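Local structure of probable aromatic acid decarboxylase (Escherichia coli, 1SBZ) at residues C86-L91 and T128-N133; G9-P14 and V120-P125; A22-P27 and L57-H62; G80-P85 and D171-E176. The protein binds flavin mononucleotide and, as a UbiX-like flavin prenyltransferase, probably makes the prenylated FMN cofactor used by a phenolic acid decarboxylase. One frame throughout, in Å; residues are numbered along the deposited sequence.

Interaction 1 of 4, residues C86-L91 and T128-N133; sequences CSMKTL and TIHLEN. With FMN (flavin mononucleotide), chain H.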
loop_
_atom_site.group_PDB
_atom_site.type_symbol
_atom_site.label_atom_id
_atom_site.label_comp_id
_atom_site.label_asym_id
_atom_site.label_seq_id
_atom_site.Cartn_x
_atom_site.Cartn_y
_atom_site.Cartn_z
ATOM N N CYS D 86 -16.150 24.319 4.772
ATOM C CA CYS D 86 -15.214 23.556 5.588
ATOM C C CYS D 86 -13.784 23.946 5.211
ATOM O O CYS D 86 -13.368 23.821 4.051
ATOM C CB CYS D 86 -15.450 22.048 5.419
ATOM S SG CYS D 86 -14.346 20.996 6.396
ATOM N N SER D 87 -13.046 24.448 6.188
ATOM C CA SER D 87 -11.663 24.838 5.983
ATOM C C SER D 87 -10.792 23.585 5.929
ATOM O O SER D 87 -11.222 22.496 6.333
ATOM C CB SER D 87 -11.207 25.718 7.143
ATOM O OG SER D 87 -11.077 24.928 8.312
HETATM N N MSE D 88 -9.558 23.763 5.466
HETATM C CA MSE D 88 -8.587 22.680 5.369
HETATM C C MSE D 88 -8.134 22.196 6.733
HETATM O O MSE D 88 -7.886 21.004 6.918
HETATM C CB MSE D 88 -7.384 23.100 4.511
HETATM C CG MSE D 88 -7.741 23.421 3.057
HETATM SE SE MSE D 88 -8.620 21.949 2.087
HETATM C CE MSE D 88 -10.542 22.440 2.322
ATOM N N LYS D 89 -8.052 23.117 7.691
ATOM C CA LYS D 89 -7.723 22.759 9.072
ATOM C C LYS D 89 -8.801 21.846 9.673
ATOM O O LYS D 89 -8.496 20.813 10.274
ATOM C CB LYS D 89 -7.468 24.032 9.917
ATOM C CG LYS D 89 -8.424 24.322 11.081
ATOM C CD LYS D 89 -7.959 23.668 12.349
ATOM C CE LYS D 89 -8.377 24.445 13.570
ATOM N NZ LYS D 89 -9.757 24.154 14.040
ATOM N N THR D 90 -10.062 22.221 9.504
ATOM C CA THR D 90 -11.156 21.419 10.037
ATOM C C THR D 90 -11.236 20.061 9.337
ATOM O O THR D 90 -11.397 19.031 9.989
ATOM C CB THR D 90 -12.480 22.192 9.953
ATOM O OG1 THR D 90 -12.491 23.201 10.973
ATOM C CG2 THR D 90 -13.650 21.300 10.323
ATOM N N LEU D 91 -11.107 20.078 8.015
ATOM C CA LEU D 91 -11.037 18.858 7.205
ATOM C C LEU D 91 -9.941 17.914 7.718
ATOM O O LEU D 91 -10.180 16.717 7.916
ATOM C CB LEU D 91 -10.787 19.235 5.737
ATOM C CG LEU D 91 -10.764 18.217 4.582
ATOM C CD1 LEU D 91 -9.535 17.382 4.607
ATOM C CD2 LEU D 91 -11.979 17.328 4.549
ATOM N N THR D 128 -1.496 18.414 -2.177
ATOM C CA THR D 128 -1.501 16.970 -1.946
ATOM C C THR D 128 -2.116 16.601 -0.600
ATOM O O THR D 128 -2.846 15.616 -0.503
ATOM C CB THR D 128 -0.063 16.398 -2.079
ATOM O OG1 THR D 128 0.383 16.580 -3.422
ATOM C CG2 THR D 128 -0.050 14.869 -1.938
ATOM N N ILE D 129 -1.836 17.391 0.428
ATOM C CA ILE D 129 -2.394 17.128 1.760
ATOM C C ILE D 129 -3.915 17.288 1.744
ATOM O O ILE D 129 -4.625 16.418 2.229
ATOM C CB ILE D 129 -1.769 18.044 2.844
ATOM C CG1 ILE D 129 -0.261 17.826 2.935
ATOM C CG2 ILE D 129 -2.435 17.765 4.225
ATOM C CD1 ILE D 129 0.479 18.923 3.731
ATOM N N HIS D 130 -4.404 18.392 1.185
ATOM C CA HIS D 130 -5.845 18.616 1.070
ATOM C C HIS D 130 -6.499 17.417 0.384
ATOM O O HIS D 130 -7.467 16.869 0.883
ATOM C CB HIS D 130 -6.140 19.903 0.285
ATOM C CG HIS D 130 -5.476 21.127 0.846
ATOM N ND1 HIS D 130 -5.126 22.207 0.064
ATOM C CD2 HIS D 130 -5.112 21.446 2.113
ATOM C CE1 HIS D 130 -4.564 23.136 0.822
ATOM N NE2 HIS D 130 -4.549 22.700 2.073
ATOM N N LEU D 131 -5.932 17.005 -0.750
ATOM C CA LEU D 131 -6.481 15.907 -1.527
ATOM C C LEU D 131 -6.434 14.541 -0.804
ATOM O O LEU D 131 -7.372 13.749 -0.924
ATOM C CB LEU D 131 -5.837 15.880 -2.927
ATOM C CG LEU D 131 -6.214 17.129 -3.747
ATOM C CD1 LEU D 131 -5.279 17.354 -4.931
ATOM C CD2 LEU D 131 -7.673 17.033 -4.208
ATOM N N GLU D 132 -5.353 14.281 -0.064
ATOM C CA GLU D 132 -5.214 13.059 0.740
ATOM C C GLU D 132 -6.310 12.976 1.779
ATOM O O GLU D 132 -6.949 11.940 1.930
ATOM C CB GLU D 132 -3.895 13.050 1.515
ATOM C CG GLU D 132 -2.686 12.507 0.793
ATOM C CD GLU D 132 -1.427 12.619 1.645
ATOM O OE1 GLU D 132 -0.502 11.805 1.433
ATOM O OE2 GLU D 132 -1.358 13.528 2.519
ATOM N N ASN D 133 -6.505 14.076 2.504
ATOM C CA ASN D 133 -7.520 14.150 3.551
ATOM C C ASN D 133 -8.925 14.002 2.979
ATOM O O ASN D 133 -9.750 13.282 3.542
ATOM C CB ASN D 133 -7.395 15.451 4.355
ATOM C CG ASN D 133 -6.075 15.553 5.142
ATOM O OD1 ASN D 133 -5.652 16.651 5.525
ATOM N ND2 ASN D 133 -5.435 14.418 5.389
HETATM N N1 FMN H . -8.632 28.381 5.216
HETATM C C2 FMN H . -8.940 27.449 4.252
HETATM O O2 FMN H . -8.611 26.286 4.452
HETATM N N3 FMN H . -9.594 27.830 3.097
HETATM C C4 FMN H . -9.951 29.161 2.914
HETATM O O4 FMN H . -10.751 29.440 2.015
HETATM C C4A FMN H . -9.637 30.110 3.904
HETATM N N5 FMN H . -9.977 31.446 3.763
HETATM C C5A FMN H . -9.661 32.363 4.761
HETATM C C6 FMN H . -10.011 33.709 4.617
HETATM C C7 FMN H . -9.699 34.639 5.620
HETATM C C7M FMN H . -10.409 35.969 5.602
HETATM C C8 FMN H . -9.030 34.215 6.774
HETATM C C8M FMN H . -8.902 35.108 7.985
HETATM C C9 FMN H . -8.685 32.875 6.912
HETATM C C9A FMN H . -8.999 31.944 5.914
HETATM N N10 FMN H . -8.646 30.605 6.060
HETATM C C10 FMN H . -8.966 29.703 5.059
HETATM C "C1'" FMN H . -7.700 30.195 7.157
HETATM C "C2'" FMN H . -8.486 29.555 8.298
HETATM O "O2'" FMN H . -9.467 30.461 8.756
HETATM C "C3'" FMN H . -7.576 29.087 9.439
HETATM O "O3'" FMN H . -6.835 27.950 9.018
HETATM C "C4'" FMN H . -8.331 28.778 10.738
HETATM O "O4'" FMN H . -7.464 28.209 11.703
HETATM C "C5'" FMN H . -9.498 27.819 10.533
HETATM O "O5'" FMN H . -10.004 27.402 11.791
HETATM P P FMN H . -11.474 26.746 11.850
HETATM O O1P FMN H . -12.474 27.852 11.579
HETATM O O2P FMN H . -11.641 26.158 13.219
HETATM O O3P FMN H . -11.580 25.667 10.789
#
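Met-88, a selenomethionine, lies across one face of the His-130 imidazole, the two side chains crossing at about a right angle. Its CG makes a CH-pi contact 3.6 Å from the centroid of the His-130 ring, and its SE sits over the same ring, 3.8 Å from the centroid, a Met-aromatic contact. CG stands beside the backbone N (chi1 -63°), and the bend at chi2 (-58°) brings SE over the ring. Further along helix 88-96, Leu-91 points at Asn-133 of helix 128-139. The start of helix 88-96 serves the flavin: Ser-87 is the helix N-cap, with OG accepting from Thr-90 N at 3.1 Å and donating to FMN O3P at 2.6 Å. Thr-90 OG1 also reaches O3P, Lys-89 NZ donates to FMN O2P, and Met-88 N gives FMN O2 a nearly straight bond of 2.9 Å. His-130 NE2 bonds to Asp-108 of a second subunit, so the residue holding the flavin carbonyl through its backbone rests on a ring whose rotation is probably steadied by that bond.

Interaction 2 of 4, residues G9-P14 and V120-P125; sequences GATGAP and VPREMP. With FMN (flavin mononucleotide), chain H.
FMN O4 is gripped from two sides of the contact: Arg-122 NH1 donates to it at 3.0 Å, and Thr-11 N reaches it at a longer 3.3 Å. The flavin oxygen lies at the edge of the Arg-122 guanidinium, near its plane, while Thr-11 CG2 covers one face, 3.5 Å from Arg-122 NE. The arginine chain bends at chi2 (-82°), which turns the guanidinium back toward the flavin and lays CD 3.4 Å from Thr-11 O, a buried carbonyl without a polar partner. Ala-10 packs its CB against the flavin at C4 and O4. Gly-9 to Gly-12 and Arg-122 to Pro-125 form loops just beyond the C-terminal ends of strands 2-7 and 116-121, where nucleotides are bound in Rossmann-like parallel alpha/beta folds such as this. Gly-9 N donates to FMN O1P on the phosphate, and Gly-9 O accepts from FMN O2' of the ribityl chain at 2.6 Å. Arg-122 O accepts from flavin N3 at 2.9 Å. Thr-11 OG1 bonds to Glu-46. Arg-122 NE and NH2 are held by the carbonyls of Pro-149 and Met-148 of a third subunit, while Glu-123 pairs its OE1 with Arg-122 NH1 in a 3.5 Å salt bridge and its OE2 with Arg-105 of the second subunit.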
loop_
_atom_site.group_PDB
_atom_site.type_symbol
_atom_site.label_atom_id
_atom_site.label_comp_id
_atom_site.label_asym_id
_atom_site.label_seq_id
_atom_site.Cartn_x
_atom_site.Cartn_y
_atom_site.Cartn_z
ATOM N N GLY D 9 -13.846 28.715 9.295
ATOM C CA GLY D 9 -13.203 29.943 8.819
ATOM C C GLY D 9 -12.581 29.911 7.431
ATOM O O GLY D 9 -11.513 30.473 7.217
ATOM N N ALA D 10 -13.241 29.255 6.488
ATOM C CA ALA D 10 -12.868 29.374 5.086
ATOM C C ALA D 10 -13.708 30.479 4.462
ATOM O O ALA D 10 -14.847 30.723 4.878
ATOM C CB ALA D 10 -13.078 28.059 4.351
ATOM N N THR D 11 -13.154 31.160 3.466
ATOM C CA THR D 11 -13.941 32.163 2.777
ATOM C C THR D 11 -15.160 31.450 2.174
ATOM O O THR D 11 -15.061 30.319 1.708
ATOM C CB THR D 11 -13.086 32.958 1.758
ATOM O OG1 THR D 11 -13.920 33.883 1.054
ATOM C CG2 THR D 11 -12.513 32.059 0.658
ATOM N N GLY D 12 -16.323 32.077 2.259
ATOM C CA GLY D 12 -17.551 31.421 1.851
ATOM C C GLY D 12 -18.590 31.350 2.949
ATOM O O GLY D 12 -19.465 30.475 2.924
ATOM N N ALA D 13 -18.511 32.276 3.908
ATOM C CA ALA D 13 -19.540 32.384 4.950
ATOM C C ALA D 13 -20.958 32.607 4.393
ATOM O O ALA D 13 -21.919 32.100 4.979
ATOM C CB ALA D 13 -19.181 33.461 5.972
ATOM N N PRO D 14 -21.110 33.346 3.285
ATOM C CA PRO D 14 -22.419 33.487 2.635
ATOM C C PRO D 14 -23.090 32.160 2.278
ATOM O O PRO D 14 -24.318 32.091 2.269
ATOM C CB PRO D 14 -22.090 34.269 1.358
ATOM C CG PRO D 14 -20.904 35.064 1.721
ATOM C CD PRO D 14 -20.088 34.159 2.595
ATOM N N VAL D 120 -18.295 20.796 2.856
ATOM C CA VAL D 120 -18.252 21.757 1.763
ATOM C C VAL D 120 -16.840 22.357 1.790
ATOM O O VAL D 120 -16.637 23.473 2.271
ATOM C CB VAL D 120 -19.383 22.843 1.910
ATOM C CG1 VAL D 120 -19.296 23.905 0.816
ATOM C CG2 VAL D 120 -20.772 22.180 1.898
ATOM N N PRO D 121 -15.853 21.599 1.306
ATOM C CA PRO D 121 -14.463 22.014 1.428
ATOM C C PRO D 121 -14.184 23.181 0.497
ATOM O O PRO D 121 -14.596 23.143 -0.666
ATOM C CB PRO D 121 -13.695 20.770 0.973
ATOM C CG PRO D 121 -14.610 20.123 -0.010
ATOM C CD PRO D 121 -15.979 20.320 0.572
ATOM N N ARG D 122 -13.501 24.208 1.002
ATOM C CA ARG D 122 -13.151 25.365 0.181
ATOM C C ARG D 122 -11.706 25.804 0.410
ATOM O O ARG D 122 -11.320 26.197 1.515
ATOM C CB ARG D 122 -14.132 26.536 0.394
ATOM C CG ARG D 122 -14.054 27.644 -0.662
ATOM C CD ARG D 122 -12.919 28.658 -0.417
ATOM N NE ARG D 122 -12.566 29.413 -1.622
ATOM C CZ ARG D 122 -11.361 29.915 -1.863
ATOM N NH1 ARG D 122 -10.375 29.740 -0.986
ATOM N NH2 ARG D 122 -11.139 30.587 -2.992
ATOM N N GLU D 123 -10.929 25.712 -0.665
ATOM C CA GLU D 123 -9.542 26.143 -0.724
ATOM C C GLU D 123 -9.109 26.077 -2.188
ATOM O O GLU D 123 -9.592 25.234 -2.938
ATOM C CB GLU D 123 -8.643 25.245 0.140
ATOM C CG GLU D 123 -7.198 25.716 0.273
ATOM C CD GLU D 123 -7.070 27.193 0.638
ATOM O OE1 GLU D 123 -7.349 28.062 -0.217
ATOM O OE2 GLU D 123 -6.661 27.484 1.772
HETATM N N MSE D 124 -8.221 26.974 -2.592
HETATM C CA MSE D 124 -7.669 26.986 -3.951
HETATM C C MSE D 124 -6.288 27.651 -3.933
HETATM O O MSE D 124 -6.132 28.711 -3.317
HETATM C CB MSE D 124 -8.622 27.731 -4.888
HETATM C CG MSE D 124 -8.041 28.163 -6.212
HETATM SE SE MSE D 124 -9.316 29.302 -7.159
HETATM C CE MSE D 124 -8.969 30.934 -6.109
ATOM N N PRO D 125 -5.274 27.042 -4.554
ATOM C CA PRO D 125 -5.327 25.676 -5.093
ATOM C C PRO D 125 -5.463 24.641 -3.981
ATOM O O PRO D 125 -5.330 24.980 -2.799
ATOM C CB PRO D 125 -3.946 25.505 -5.743
ATOM C CG PRO D 125 -3.434 26.894 -5.951
ATOM C CD PRO D 125 -3.963 27.678 -4.794
HETATM N N1 FMN H . -8.632 28.381 5.216
HETATM C C2 FMN H . -8.940 27.449 4.252
HETATM O O2 FMN H . -8.611 26.286 4.452
HETATM N N3 FMN H . -9.594 27.830 3.097
HETATM C C4 FMN H . -9.951 29.161 2.914
HETATM O O4 FMN H . -10.751 29.440 2.015
HETATM C C4A FMN H . -9.637 30.110 3.904
HETATM N N5 FMN H . -9.977 31.446 3.763
HETATM C C5A FMN H . -9.661 32.363 4.761
HETATM C C6 FMN H . -10.011 33.709 4.617
HETATM C C7 FMN H . -9.699 34.639 5.620
HETATM C C7M FMN H . -10.409 35.969 5.602
HETATM C C8 FMN H . -9.030 34.215 6.774
HETATM C C8M FMN H . -8.902 35.108 7.985
HETATM C C9 FMN H . -8.685 32.875 6.912
HETATM C C9A FMN H . -8.999 31.944 5.914
HETATM N N10 FMN H . -8.646 30.605 6.060
HETATM C C10 FMN H . -8.966 29.703 5.059
HETATM C "C1'" FMN H . -7.700 30.195 7.157
HETATM C "C2'" FMN H . -8.486 29.555 8.298
HETATM O "O2'" FMN H . -9.467 30.461 8.756
HETATM C "C3'" FMN H . -7.576 29.087 9.439
HETATM O "O3'" FMN H . -6.835 27.950 9.018
HETATM C "C4'" FMN H . -8.331 28.778 10.738
HETATM O "O4'" FMN H . -7.464 28.209 11.703
HETATM C "C5'" FMN H . -9.498 27.819 10.533
HETATM O "O5'" FMN H . -10.004 27.402 11.791
HETATM P P FMN H . -11.474 26.746 11.850
HETATM O O1P FMN H . -12.474 27.852 11.579
HETATM O O2P FMN H . -11.641 26.158 13.219
HETATM O O3P FMN H . -11.580 25.667 10.789
#

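Interaction 3 of 4, residues A22-P27 and L57-H62; sequences ALREMP and LADFSH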
loop_
_atom_site.group_PDB
_atom_site.type_symbol
_atom_site.label_atom_id
_atom_site.label_comp_id
_atom_site.label_asym_id
_atom_site.label_seq_id
_atom_site.Cartn_x
_atom_site.Cartn_y
_atom_site.Cartn_z
ATOM N N ALA D 22 -32.284 28.775 4.251
ATOM C CA ALA D 22 -33.121 27.786 3.565
ATOM C C ALA D 22 -33.665 26.720 4.520
ATOM O O ALA D 22 -34.797 26.260 4.364
ATOM C CB ALA D 22 -32.350 27.132 2.422
ATOM N N LEU D 23 -32.850 26.339 5.502
ATOM C CA LEU D 23 -33.257 25.382 6.531
ATOM C C LEU D 23 -34.343 25.950 7.446
ATOM O O LEU D 23 -35.261 25.225 7.851
ATOM C CB LEU D 23 -32.044 24.920 7.347
ATOM C CG LEU D 23 -31.344 23.585 7.041
ATOM C CD1 LEU D 23 -31.329 23.215 5.570
ATOM C CD2 LEU D 23 -29.927 23.595 7.591
ATOM N N ARG D 24 -34.238 27.246 7.751
ATOM C CA ARG D 24 -35.220 27.957 8.583
ATOM C C ARG D 24 -36.627 27.924 7.972
ATOM O O ARG D 24 -37.625 27.963 8.690
ATOM C CB ARG D 24 -34.771 29.404 8.820
ATOM C CG ARG D 24 -35.368 30.092 10.055
ATOM C CD ARG D 24 -35.244 29.281 11.346
ATOM N NE ARG D 24 -35.127 30.118 12.544
ATOM C CZ ARG D 24 -35.117 29.649 13.794
ATOM N NH1 ARG D 24 -35.222 28.343 14.026
ATOM N NH2 ARG D 24 -35.005 30.487 14.818
ATOM N N GLU D 25 -36.691 27.831 6.648
ATOM C CA GLU D 25 -37.955 27.793 5.922
ATOM C C GLU D 25 -38.542 26.378 5.825
ATOM O O GLU D 25 -39.496 26.142 5.082
ATOM C CB GLU D 25 -37.777 28.398 4.522
ATOM C CG GLU D 25 -37.294 29.847 4.504
ATOM C CD GLU D 25 -38.267 30.814 5.164
ATOM O OE1 GLU D 25 -39.491 30.686 4.944
ATOM O OE2 GLU D 25 -37.807 31.708 5.908
HETATM N N MSE D 26 -37.964 25.440 6.575
HETATM C CA MSE D 26 -38.454 24.059 6.618
HETATM C C MSE D 26 -38.737 23.679 8.074
HETATM O O MSE D 26 -37.804 23.467 8.854
HETATM C CB MSE D 26 -37.446 23.095 5.976
HETATM C CG MSE D 26 -37.009 23.490 4.560
HETATM SE SE MSE D 26 -35.619 22.354 3.754
HETATM C CE MSE D 26 -34.562 22.009 5.317
ATOM N N PRO D 27 -40.022 23.605 8.436
ATOM C CA PRO D 27 -40.438 23.454 9.837
ATOM C C PRO D 27 -40.148 22.071 10.418
ATOM O O PRO D 27 -39.999 21.928 11.633
ATOM C CB PRO D 27 -41.956 23.693 9.784
ATOM C CG PRO D 27 -42.228 24.241 8.411
ATOM C CD PRO D 27 -41.181 23.644 7.524
ATOM N N LEU D 57 -30.549 32.235 13.341
ATOM C CA LEU D 57 -31.097 31.461 12.223
ATOM C C LEU D 57 -31.308 29.993 12.598
ATOM O O LEU D 57 -32.048 29.274 11.929
ATOM C CB LEU D 57 -30.172 31.555 11.009
ATOM C CG LEU D 57 -30.422 32.476 9.808
ATOM C CD1 LEU D 57 -31.562 33.489 9.994
ATOM C CD2 LEU D 57 -29.131 33.165 9.400
ATOM N N ALA D 58 -30.655 29.557 13.672
ATOM C CA ALA D 58 -30.697 28.156 14.088
ATOM C C ALA D 58 -31.601 27.960 15.298
ATOM O O ALA D 58 -31.839 28.892 16.070
ATOM C CB ALA D 58 -29.292 27.649 14.384
ATOM N N ASP D 59 -32.104 26.740 15.452
ATOM C CA ASP D 59 -32.924 26.380 16.596
ATOM C C ASP D 59 -32.064 26.277 17.842
ATOM O O ASP D 59 -32.485 26.677 18.924
ATOM C CB ASP D 59 -33.645 25.059 16.339
ATOM C CG ASP D 59 -34.674 25.168 15.236
ATOM O OD1 ASP D 59 -35.580 26.024 15.342
ATOM O OD2 ASP D 59 -34.664 24.439 14.223
ATOM N N PHE D 60 -30.863 25.727 17.682
ATOM C CA PHE D 60 -29.878 25.658 18.759
ATOM C C PHE D 60 -28.522 26.087 18.228
ATOM O O PHE D 60 -28.217 25.885 17.054
ATOM C CB PHE D 60 -29.763 24.234 19.310
ATOM C CG PHE D 60 -31.054 23.672 19.828
ATOM C CD1 PHE D 60 -31.958 23.052 18.965
ATOM C CD2 PHE D 60 -31.360 23.744 21.184
ATOM C CE1 PHE D 60 -33.150 22.526 19.447
ATOM C CE2 PHE D 60 -32.552 23.217 21.676
ATOM C CZ PHE D 60 -33.448 22.608 20.805
ATOM N N SER D 61 -27.712 26.673 19.101
ATOM C CA SER D 61 -26.357 27.061 18.756
ATOM C C SER D 61 -25.453 26.666 19.911
ATOM O O SER D 61 -25.728 27.003 21.071
ATOM C CB SER D 61 -26.286 28.562 18.480
ATOM O OG SER D 61 -24.960 28.994 18.212
ATOM N N HIS D 62 -24.384 25.939 19.601
ATOM C CA HIS D 62 -23.493 25.419 20.628
ATOM C C HIS D 62 -22.115 26.068 20.547
ATOM O O HIS D 62 -21.675 26.476 19.471
ATOM C CB HIS D 62 -23.377 23.901 20.498
ATOM C CG HIS D 62 -24.696 23.197 20.432
ATOM N ND1 HIS D 62 -25.330 22.698 21.548
ATOM C CD2 HIS D 62 -25.506 22.918 19.383
ATOM C CE1 HIS D 62 -26.472 22.139 21.190
ATOM N NE2 HIS D 62 -26.603 22.258 19.882
#
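Arg-24, near the end of helix 13-24, reaches over the backbone of 57-59 and ends on the carboxylate of Asp-59. The close part lies along its shaft and over one face of the guanidinium. Leu-57 O touches Arg-24 CD at 3.2 Å and stands above the guanidinium plane, toward its rim. Although Arg-24 NE is 3.3 Å from Leu-57 O, the angle is too poor for a hydrogen bond; the oxygen over the cationic face is probably favourable electrostatically. With chi1 at -158°, Arg-24 CG points away from its backbone N, and bends at chi2 and chi3 carry the head group across this carbonyl to the acid. On the exposed side, Arg-24 NH1 and Asp-59 OD1 form a salt bridge of 2.7 Å. Asp-59 OD1 approaches in the guanidinium plane, but the N-H...O angle of 120° makes the hydrogen bond weak, and the carboxylate is turned 58° from the guanidinium. The other acid oxygen, OD2, accepts from Thr-31 N, tying Asp-59 to strand 30-35 as well. Leu-57 packs back on Val-17 and Leu-20, so the contact joins the C-terminal part of helix 13-24 to the lead-in to strand 60-62, which pairs in parallel with strand 30-35.

Interaction 4 of 4, residues G80-P85 and D171-E176; sequences GMIVIP and DQFGLE
The extended backbone of 80-83 passes the turn that follows helix 158-170, with the CA atoms of Gly-80 and Phe-173 8.5 Å apart. A Schellman motif ends that helix: Gly-174, at positive phi, is its C-prime residue, and Gly-174 N donates to Asp-171 O at 3.1 Å. Before this glycine, Phe-173 sets its ring against strand 80-86, an inner strand of the parallel sheet in this Rossmann-like alpha/beta fold. Ile-82 and Phe-173 run antiparallel alongside one another, and the isoleucine meets the ring obliquely. Ile-82 CG1, beside its backbone N (chi1 -54°), and the CD1 beyond it both border Phe-173 CE1. On the ring's other flank, Gly-80 brings only backbone, and its CA lies 4.0 Å from Phe-173 CE2. Leu-3 and Val-118, on the two neighbouring strands, pack on the phenylalanine, making this a mainly apolar join of helix end to sheet. At the ring's far end, Phe-173 CZ sits 3.9 Å from Met-81 N and has Met-81 O in the plane of the ring, at its edge.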
loop_
_atom_site.group_PDB
_atom_site.type_symbol
_atom_site.label_atom_id
_atom_site.label_comp_id
_atom_site.label_asym_id
_atom_site.label_seq_id
_atom_site.Cartn_x
_atom_site.Cartn_y
_atom_site.Cartn_z
ATOM N N GLY D 80 -27.629 13.766 10.682
ATOM C CA GLY D 80 -26.341 14.040 10.056
ATOM C C GLY D 80 -25.823 15.431 10.322
ATOM O O GLY D 80 -26.327 16.134 11.199
HETATM N N MSE D 81 -24.824 15.827 9.535
HETATM C CA MSE D 81 -24.078 17.057 9.760
HETATM C C MSE D 81 -23.565 17.618 8.437
HETATM O O MSE D 81 -23.162 16.863 7.560
HETATM C CB MSE D 81 -22.903 16.790 10.710
HETATM C CG MSE D 81 -21.980 17.983 10.980
HETATM SE SE MSE D 81 -20.745 17.616 12.444
HETATM C CE MSE D 81 -19.903 19.337 12.564
ATOM N N ILE D 82 -23.604 18.941 8.305
ATOM C CA ILE D 82 -23.003 19.649 7.179
ATOM C C ILE D 82 -21.977 20.625 7.735
ATOM O O ILE D 82 -22.266 21.354 8.678
ATOM C CB ILE D 82 -24.077 20.431 6.362
ATOM C CG1 ILE D 82 -25.212 19.506 5.929
ATOM C CG2 ILE D 82 -23.446 21.102 5.131
ATOM C CD1 ILE D 82 -26.480 20.219 5.489
ATOM N N VAL D 83 -20.781 20.642 7.165
ATOM C CA VAL D 83 -19.806 21.677 7.514
ATOM C C VAL D 83 -19.650 22.583 6.298
ATOM O O VAL D 83 -19.184 22.134 5.245
ATOM C CB VAL D 83 -18.445 21.083 7.946
ATOM C CG1 VAL D 83 -17.517 22.180 8.467
ATOM C CG2 VAL D 83 -18.639 19.987 9.010
ATOM N N ILE D 84 -20.047 23.848 6.451
ATOM C CA ILE D 84 -20.179 24.772 5.319
ATOM C C ILE D 84 -19.862 26.244 5.660
ATOM O O ILE D 84 -20.569 26.861 6.466
ATOM C CB ILE D 84 -21.603 24.633 4.694
ATOM C CG1 ILE D 84 -21.760 25.546 3.476
ATOM C CG2 ILE D 84 -22.712 24.849 5.763
ATOM C CD1 ILE D 84 -23.063 25.319 2.713
ATOM N N PRO D 85 -18.788 26.799 5.086
ATOM C CA PRO D 85 -17.801 26.033 4.318
ATOM C C PRO D 85 -16.908 25.280 5.289
ATOM O O PRO D 85 -16.915 25.578 6.492
ATOM C CB PRO D 85 -16.978 27.122 3.629
ATOM C CG PRO D 85 -17.040 28.282 4.594
ATOM C CD PRO D 85 -18.434 28.227 5.174
ATOM N N ASP D 171 -29.549 18.486 -1.535
ATOM C CA ASP D 171 -29.815 17.225 -2.241
ATOM C C ASP D 171 -29.271 16.010 -1.486
ATOM O O ASP D 171 -29.852 14.926 -1.548
ATOM C CB ASP D 171 -29.212 17.250 -3.649
ATOM C CG ASP D 171 -30.086 17.978 -4.658
ATOM O OD1 ASP D 171 -31.248 18.308 -4.324
ATOM O OD2 ASP D 171 -29.695 18.250 -5.815
ATOM N N GLN D 172 -28.163 16.207 -0.773
ATOM C CA GLN D 172 -27.525 15.148 0.013
ATOM C C GLN D 172 -28.416 14.605 1.128
ATOM O O GLN D 172 -28.230 13.474 1.585
ATOM C CB GLN D 172 -26.194 15.637 0.589
ATOM C CG GLN D 172 -25.108 15.810 -0.450
ATOM C CD GLN D 172 -24.698 14.491 -1.068
ATOM O OE1 GLN D 172 -24.549 13.485 -0.362
ATOM N NE2 GLN D 172 -24.521 14.482 -2.387
ATOM N N PHE D 173 -29.388 15.407 1.556
ATOM C CA PHE D 173 -30.336 14.985 2.587
ATOM C C PHE D 173 -31.766 14.860 2.056
ATOM O O PHE D 173 -32.729 14.913 2.827
ATOM C CB PHE D 173 -30.284 15.945 3.781
ATOM C CG PHE D 173 -29.019 15.842 4.587
ATOM C CD1 PHE D 173 -27.958 16.709 4.352
ATOM C CD2 PHE D 173 -28.887 14.878 5.579
ATOM C CE1 PHE D 173 -26.780 16.617 5.093
ATOM C CE2 PHE D 173 -27.711 14.780 6.331
ATOM C CZ PHE D 173 -26.657 15.654 6.086
ATOM N N GLY D 174 -31.892 14.695 0.738
ATOM C CA GLY D 174 -33.189 14.576 0.074
ATOM C C GLY D 174 -34.102 15.769 0.297
ATOM O O GLY D 174 -35.326 15.637 0.255
ATOM N N LEU D 175 -33.503 16.933 0.539
ATOM C CA LEU D 175 -34.256 18.160 0.772
ATOM C C LEU D 175 -34.354 18.977 -0.510
ATOM O O LEU D 175 -33.415 19.009 -1.311
ATOM C CB LEU D 175 -33.617 18.977 1.902
ATOM C CG LEU D 175 -33.640 18.341 3.298
ATOM C CD1 LEU D 175 -32.652 19.024 4.234
ATOM C CD2 LEU D 175 -35.041 18.362 3.894
ATOM N N GLU D 176 -35.505 19.617 -0.707
ATOM C CA GLU D 176 -35.763 20.395 -1.913
ATOM C C GLU D 176 -35.659 21.896 -1.676
ATOM O O GLU D 176 -36.513 22.492 -1.018
ATOM C CB GLU D 176 -37.137 20.058 -2.504
ATOM C CG GLU D 176 -37.095 19.223 -3.780
ATOM C CD GLU D 176 -37.474 17.767 -3.561
ATOM O OE1 GLU D 176 -38.499 17.331 -4.132
ATOM O OE2 GLU D 176 -36.757 17.059 -2.819
#

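Overall arrangement
Interactions 1 and 2 form two walls of the same FMN pocket, their centres 11 Å apart. They are joined through the backbone, Cys-86 N lying 2.7 Å from Val-120 O, and by Met-88 packing on Glu-123. Interaction 4 sits deeper in the sheet, 16 Å from interaction 2 between centres. Strands 80-86 and 116-121 are neighbours there, and Val-120 N lies 2.9 Å from Val-83 O. Strand 80-86 runs from interaction 4 straight into the phosphate-binding turn of interaction 1. Interaction 3 is remote from the flavin, with its centre about 27 Å from that of interaction 1, but shares helix 13-24 with interaction 2 and touches interaction 4 where Met-26 CE meets Leu-175 CD1 at 3.7 Å.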